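Local coordinates for protein NAD-dependent aldehyde dehydrogenase (Sinorhizobium meliloti, PDB 3U4J) that probably oxidises aldehydes with NAD or NADP as electron acceptor, as other members of the aldehyde dehydrogenase family do, and binds calcium, at residues V241-F246 and V264-L269; G163-I168 and S188-V193. All coordinates share one frame; numbering follows the deposited sequence.

Contact 1: residues V241-F246 and V264-L269; sequences VDMVAF and VKRVGL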
loop_
_atom_site.group_PDB
_atom_site.type_symbol
_atom_site.label_atom_id
_atom_site.label_comp_id
_atom_site.label_asym_id
_atom_site.label_seq_id
_atom_site.Cartn_x
_atom_site.Cartn_y
_atom_site.Cartn_z
ATOM N N VAL A 241 -27.605 -1.434 -14.355
ATOM C CA VAL A 241 -26.393 -0.607 -14.243
ATOM C C VAL A 241 -25.971 -0.526 -12.770
ATOM O O VAL A 241 -26.813 -0.302 -11.885
ATOM C CB VAL A 241 -26.624 0.791 -14.822
ATOM C CG1 VAL A 241 -25.354 1.650 -14.631
ATOM C CG2 VAL A 241 -27.005 0.690 -16.308
ATOM N N ASP A 242 -24.682 -0.746 -12.504
ATOM C CA ASP A 242 -24.145 -0.755 -11.131
ATOM C C ASP A 242 -23.533 0.587 -10.717
ATOM O O ASP A 242 -23.454 0.900 -9.545
ATOM C CB ASP A 242 -23.133 -1.897 -10.977
ATOM C CG ASP A 242 -23.777 -3.263 -11.260
ATOM O OD1 ASP A 242 -23.318 -3.988 -12.181
ATOM O OD2 ASP A 242 -24.788 -3.564 -10.570
HETATM N N MSE A 243 -23.158 1.386 -11.701
HETATM C CA MSE A 243 -22.462 2.629 -11.473
HETATM C C MSE A 243 -22.579 3.536 -12.667
HETATM O O MSE A 243 -22.543 3.069 -13.803
HETATM C CB MSE A 243 -20.965 2.336 -11.248
HETATM C CG MSE A 243 -20.158 3.588 -11.024
HETATM SE SE MSE A 243 -18.347 3.090 -10.403
HETATM C CE MSE A 243 -17.662 4.953 -10.311
ATOM N N VAL A 244 -22.684 4.834 -12.410
ATOM C CA VAL A 244 -22.578 5.851 -13.467
ATOM C C VAL A 244 -21.357 6.714 -13.209
ATOM O O VAL A 244 -21.173 7.227 -12.089
ATOM C CB VAL A 244 -23.803 6.803 -13.486
ATOM C CG1 VAL A 244 -23.697 7.763 -14.647
ATOM C CG2 VAL A 244 -25.095 5.988 -13.621
ATOM N N ALA A 245 -20.528 6.855 -14.232
ATOM C CA ALA A 245 -19.335 7.692 -14.172
ATOM C C ALA A 245 -19.593 8.813 -15.162
ATOM O O ALA A 245 -19.554 8.582 -16.368
ATOM C CB ALA A 245 -18.113 6.897 -14.598
ATOM N N PHE A 246 -19.858 10.007 -14.653
ATOM C CA PHE A 246 -20.249 11.153 -15.475
ATOM C C PHE A 246 -19.172 12.222 -15.428
ATOM O O PHE A 246 -18.611 12.516 -14.349
ATOM C CB PHE A 246 -21.600 11.742 -14.969
ATOM C CG PHE A 246 -21.956 13.060 -15.624
ATOM C CD1 PHE A 246 -22.630 13.088 -16.861
ATOM C CD2 PHE A 246 -21.566 14.268 -15.037
ATOM C CE1 PHE A 246 -22.947 14.319 -17.498
ATOM C CE2 PHE A 246 -21.873 15.497 -15.646
ATOM C CZ PHE A 246 -22.567 15.518 -16.889
ATOM N N VAL A 264 -29.590 3.623 -5.048
ATOM C CA VAL A 264 -28.289 3.311 -4.400
ATOM C C VAL A 264 -27.209 2.983 -5.455
ATOM O O VAL A 264 -26.356 2.123 -5.264
ATOM C CB VAL A 264 -28.382 2.151 -3.340
ATOM C CG1 VAL A 264 -27.235 2.250 -2.330
ATOM C CG2 VAL A 264 -29.692 2.179 -2.592
ATOM N N LYS A 265 -27.259 3.674 -6.584
ATOM C CA LYS A 265 -26.360 3.362 -7.688
ATOM C C LYS A 265 -25.075 4.126 -7.418
ATOM O O LYS A 265 -25.164 5.300 -7.096
ATOM C CB LYS A 265 -27.021 3.827 -8.992
ATOM C CG LYS A 265 -26.798 2.895 -10.173
ATOM C CD LYS A 265 -27.454 3.413 -11.456
ATOM C CE LYS A 265 -28.746 2.680 -11.740
ATOM N NZ LYS A 265 -28.703 1.294 -11.233
ATOM N N ARG A 266 -23.897 3.489 -7.497
ATOM C CA ARG A 266 -22.645 4.233 -7.270
ATOM C C ARG A 266 -22.472 5.316 -8.351
ATOM O O ARG A 266 -22.881 5.137 -9.485
ATOM C CB ARG A 266 -21.395 3.332 -7.212
ATOM C CG ARG A 266 -20.152 4.109 -6.665
ATOM C CD ARG A 266 -18.812 3.357 -6.745
ATOM N NE ARG A 266 -18.787 2.165 -5.908
ATOM C CZ ARG A 266 -17.766 1.311 -5.839
ATOM N NH1 ARG A 266 -16.664 1.506 -6.574
ATOM N NH2 ARG A 266 -17.848 0.255 -5.031
ATOM N N VAL A 267 -21.873 6.447 -7.985
ATOM C CA VAL A 267 -21.656 7.529 -8.937
ATOM C C VAL A 267 -20.223 8.061 -8.802
ATOM O O VAL A 267 -19.769 8.300 -7.700
ATOM C CB VAL A 267 -22.668 8.653 -8.684
ATOM C CG1 VAL A 267 -22.471 9.766 -9.642
ATOM C CG2 VAL A 267 -24.123 8.120 -8.820
ATOM N N GLY A 268 -19.510 8.202 -9.907
ATOM C CA GLY A 268 -18.287 9.016 -9.947
ATOM C C GLY A 268 -18.615 10.269 -10.767
ATOM O O GLY A 268 -19.194 10.156 -11.829
ATOM N N LEU A 269 -18.272 11.449 -10.260
ATOM C CA LEU A 269 -18.538 12.706 -10.958
ATOM C C LEU A 269 -17.258 13.521 -11.126
ATOM O O LEU A 269 -16.442 13.644 -10.192
ATOM C CB LEU A 269 -19.582 13.540 -10.193
ATOM C CG LEU A 269 -20.981 12.928 -9.948
ATOM C CD1 LEU A 269 -21.807 13.744 -8.938
ATOM C CD2 LEU A 269 -21.757 12.833 -11.246
#
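Met243, modelled as selenomethionine, packs across Arg266 and Gly268 on one face of two parallel strands. These strands are the ends of a beta-alpha-beta unit, connected by helix 250-261. The tight part is the buried packing of Met243, Val244 and Gly268. CG of Met243 stands anti to the backbone N (chi1 179°) and the chain is extended beyond it. SE of Met243 therefore meets CD of Arg266 at 3.7 Å. CE of Met243 ends 3.8 Å from N of Gly268. A beta carbon on Gly268 would sit tight against CE of Met243. Three backbone bonds join the strands: Val244 N to Arg266 O, Gly268 N to Val244 O and Phe246 N to Gly268 O, each 2.9 Å. On the other face, CD2 of Leu269 lies 3.9 Å from CB of Phe246.

Asp242, Arg266 and Val267 are partly exposed, and the bond from Arg266 N to Asp242 O is weak, at 3.3 Å. NH1 of Arg266 bonds to the backbone O atoms of Glu487 and Ser489, and the side chain packs on Leu476 of a neighbouring subunit. Asp242 OD1 is taken by Val164 N and by a salt bridge to Arg71.

The Lys265 side chain crosses Val241 at about a right angle, and its CD passes CG2 of Val244. The chain bends at chi3 (-102°), and NZ donates to Val241 O at 2.6 Å. NZ also reaches Asp238 O. An alanine here would probably leave those two carbonyls without their donor and open a gap beside Val241 and Val244. The buried ammonium is thus gripped by backbone carbonyls, whose partial negative charge would help to offset its own.

Contact 2: residues G163-I168 and S188-V193; sequences GVVGII and SGCTVV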
loop_
_atom_site.group_PDB
_atom_site.type_symbol
_atom_site.label_atom_id
_atom_site.label_comp_id
_atom_site.label_asym_id
_atom_site.label_seq_id
_atom_site.Cartn_x
_atom_site.Cartn_y
_atom_site.Cartn_z
ATOM N N GLY A 163 -19.009 -4.061 -11.638
ATOM C CA GLY A 163 -19.977 -4.718 -12.563
ATOM C C GLY A 163 -20.201 -3.903 -13.826
ATOM O O GLY A 163 -19.268 -3.657 -14.570
ATOM N N VAL A 164 -21.437 -3.465 -14.066
ATOM C CA VAL A 164 -21.765 -2.707 -15.272
ATOM C C VAL A 164 -21.711 -1.235 -14.962
ATOM O O VAL A 164 -22.432 -0.743 -14.077
ATOM C CB VAL A 164 -23.192 -3.040 -15.790
ATOM C CG1 VAL A 164 -23.545 -2.186 -17.028
ATOM C CG2 VAL A 164 -23.318 -4.542 -16.074
ATOM N N VAL A 165 -20.904 -0.519 -15.746
ATOM C CA VAL A 165 -20.672 0.882 -15.544
ATOM C C VAL A 165 -21.143 1.675 -16.757
ATOM O O VAL A 165 -20.677 1.452 -17.879
ATOM C CB VAL A 165 -19.152 1.152 -15.367
ATOM C CG1 VAL A 165 -18.913 2.642 -15.061
ATOM C CG2 VAL A 165 -18.581 0.298 -14.245
ATOM N N GLY A 166 -22.025 2.635 -16.535
ATOM C CA GLY A 166 -22.341 3.613 -17.584
ATOM C C GLY A 166 -21.392 4.797 -17.536
ATOM O O GLY A 166 -21.281 5.460 -16.510
ATOM N N ILE A 167 -20.730 5.079 -18.654
ATOM C CA ILE A 167 -19.746 6.151 -18.732
ATOM C C ILE A 167 -20.215 7.244 -19.697
ATOM O O ILE A 167 -20.370 6.996 -20.875
ATOM C CB ILE A 167 -18.371 5.588 -19.174
ATOM C CG1 ILE A 167 -17.930 4.464 -18.214
ATOM C CG2 ILE A 167 -17.319 6.719 -19.269
ATOM C CD1 ILE A 167 -16.623 3.751 -18.647
ATOM N N ILE A 168 -20.442 8.446 -19.186
ATOM C CA ILE A 168 -20.957 9.580 -19.977
ATOM C C ILE A 168 -19.863 10.610 -20.068
ATOM O O ILE A 168 -19.329 11.057 -19.034
ATOM C CB ILE A 168 -22.227 10.202 -19.342
ATOM C CG1 ILE A 168 -23.286 9.115 -19.156
ATOM C CG2 ILE A 168 -22.756 11.407 -20.192
ATOM C CD1 ILE A 168 -24.442 9.490 -18.187
ATOM N N SER A 188 -10.482 -3.213 -14.190
ATOM C CA SER A 188 -11.008 -3.754 -12.940
ATOM C C SER A 188 -11.912 -4.982 -13.108
ATOM O O SER A 188 -12.294 -5.593 -12.097
ATOM C CB SER A 188 -11.802 -2.676 -12.178
ATOM O OG SER A 188 -10.955 -1.596 -11.797
ATOM N N GLY A 189 -12.234 -5.349 -14.353
ATOM C CA GLY A 189 -13.118 -6.516 -14.635
ATOM C C GLY A 189 -14.562 -6.106 -14.952
ATOM O O GLY A 189 -15.428 -6.969 -15.138
ATOM N N CYS A 190 -14.831 -4.790 -15.022
ATOM C CA CYS A 190 -16.181 -4.283 -15.305
ATOM C C CYS A 190 -16.454 -4.374 -16.786
ATOM O O CYS A 190 -15.531 -4.511 -17.573
ATOM C CB CYS A 190 -16.338 -2.791 -14.913
ATOM S SG CYS A 190 -16.122 -2.493 -13.160
ATOM N N THR A 191 -17.731 -4.276 -17.160
ATOM C CA THR A 191 -18.120 -4.085 -18.555
ATOM C C THR A 191 -18.771 -2.719 -18.587
ATOM O O THR A 191 -19.233 -2.228 -17.547
ATOM C CB THR A 191 -19.132 -5.158 -19.016
ATOM O OG1 THR A 191 -20.285 -5.134 -18.152
ATOM C CG2 THR A 191 -18.492 -6.514 -18.926
ATOM N N VAL A 192 -18.797 -2.089 -19.758
ATOM C CA VAL A 192 -19.197 -0.689 -19.810
ATOM C C VAL A 192 -20.133 -0.352 -20.970
ATOM O O VAL A 192 -20.116 -1.011 -22.020
ATOM C CB VAL A 192 -17.961 0.265 -19.892
ATOM C CG1 VAL A 192 -16.989 -0.006 -18.760
ATOM C CG2 VAL A 192 -17.273 0.203 -21.261
ATOM N N VAL A 193 -20.930 0.690 -20.766
ATOM C CA VAL A 193 -21.622 1.343 -21.850
ATOM C C VAL A 193 -21.154 2.784 -21.862
ATOM O O VAL A 193 -21.340 3.521 -20.880
ATOM C CB VAL A 193 -23.185 1.268 -21.706
ATOM C CG1 VAL A 193 -23.870 2.011 -22.841
ATOM C CG2 VAL A 193 -23.656 -0.207 -21.684
#
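Val165 and Ile167 meet Val192 and Cys190 where two parallel strands join in a beta-alpha-beta crossover. Helix 174-187 connects the strands, as expected in the Rossmann-like fold of this family. The backbones pair in register from Val164 with Thr191 to Gly166 with Val193. The bond from Ile167 N to Val193 O is the straightest, 2.8 Å long with an angle of 176° at the hydrogen. Val165 is held twice: its N donates to Thr191 O and its O accepts from Val193 N, both at 3.0 Å.

Val165 and Val192 share one face of the sheet. CD1 of Ile167 reaches 3.8 Å from CG1 of Val192. Cys190, just before its strand, points its side chain toward segment 163-168. CG2 of Val165 sits 3.9 Å from SG of Cys190. That sulfur also takes a weak bond from Gly163 N, at 3.6 Å. Gly163 has backbone angles that would jam a beta carbon against the preceding carbonyl. Its O accepts from Thr191 N. On the other face, CG2 of Val164 comes 3.7 Å from OG1 of Thr191.

Further out, helix 174-187 covers Val192 and Ile167: Ile167 touches Arg181 and Val182, and Val192 touches Ala185 and Ile186. The helix ends in a Schellman motif at Gly189, just before Cys190. Tyr488 lies against Val165 and Cys190.

Helix 60-75 covers Val164 and Thr191. The Thr191 hydroxyl stands between the backbone N and the carbonyl carbon (chi1 57°), and OG1 is hydrogen-bonded to the backbone O of Ala70.

Overall arrangement
Contacts 1 and 2 lie in one mixed sheet, their centres about 9 Å apart. Contact 2 comes first along the chain and closes before contact 1 opens. Strands 153-168 and 243-247 are neighbours, so the parallel order runs 266-270, 243-247, 153-168, 191-195. The two contacts are tied directly. Asp242 OD1 probably accepts a bond from Val164 N at 2.7 Å, and Ala245 N probably donates to Gly166 O at 2.8 Å. CD1 of Phe246 packs on CG2 of Ile168 at 3.7 Å. Together they build the centre of a Rossmann-like sheet, which in relatives carries the dinucleotide cofactor. Both lie away from the calcium site at Leu17 and Glu50.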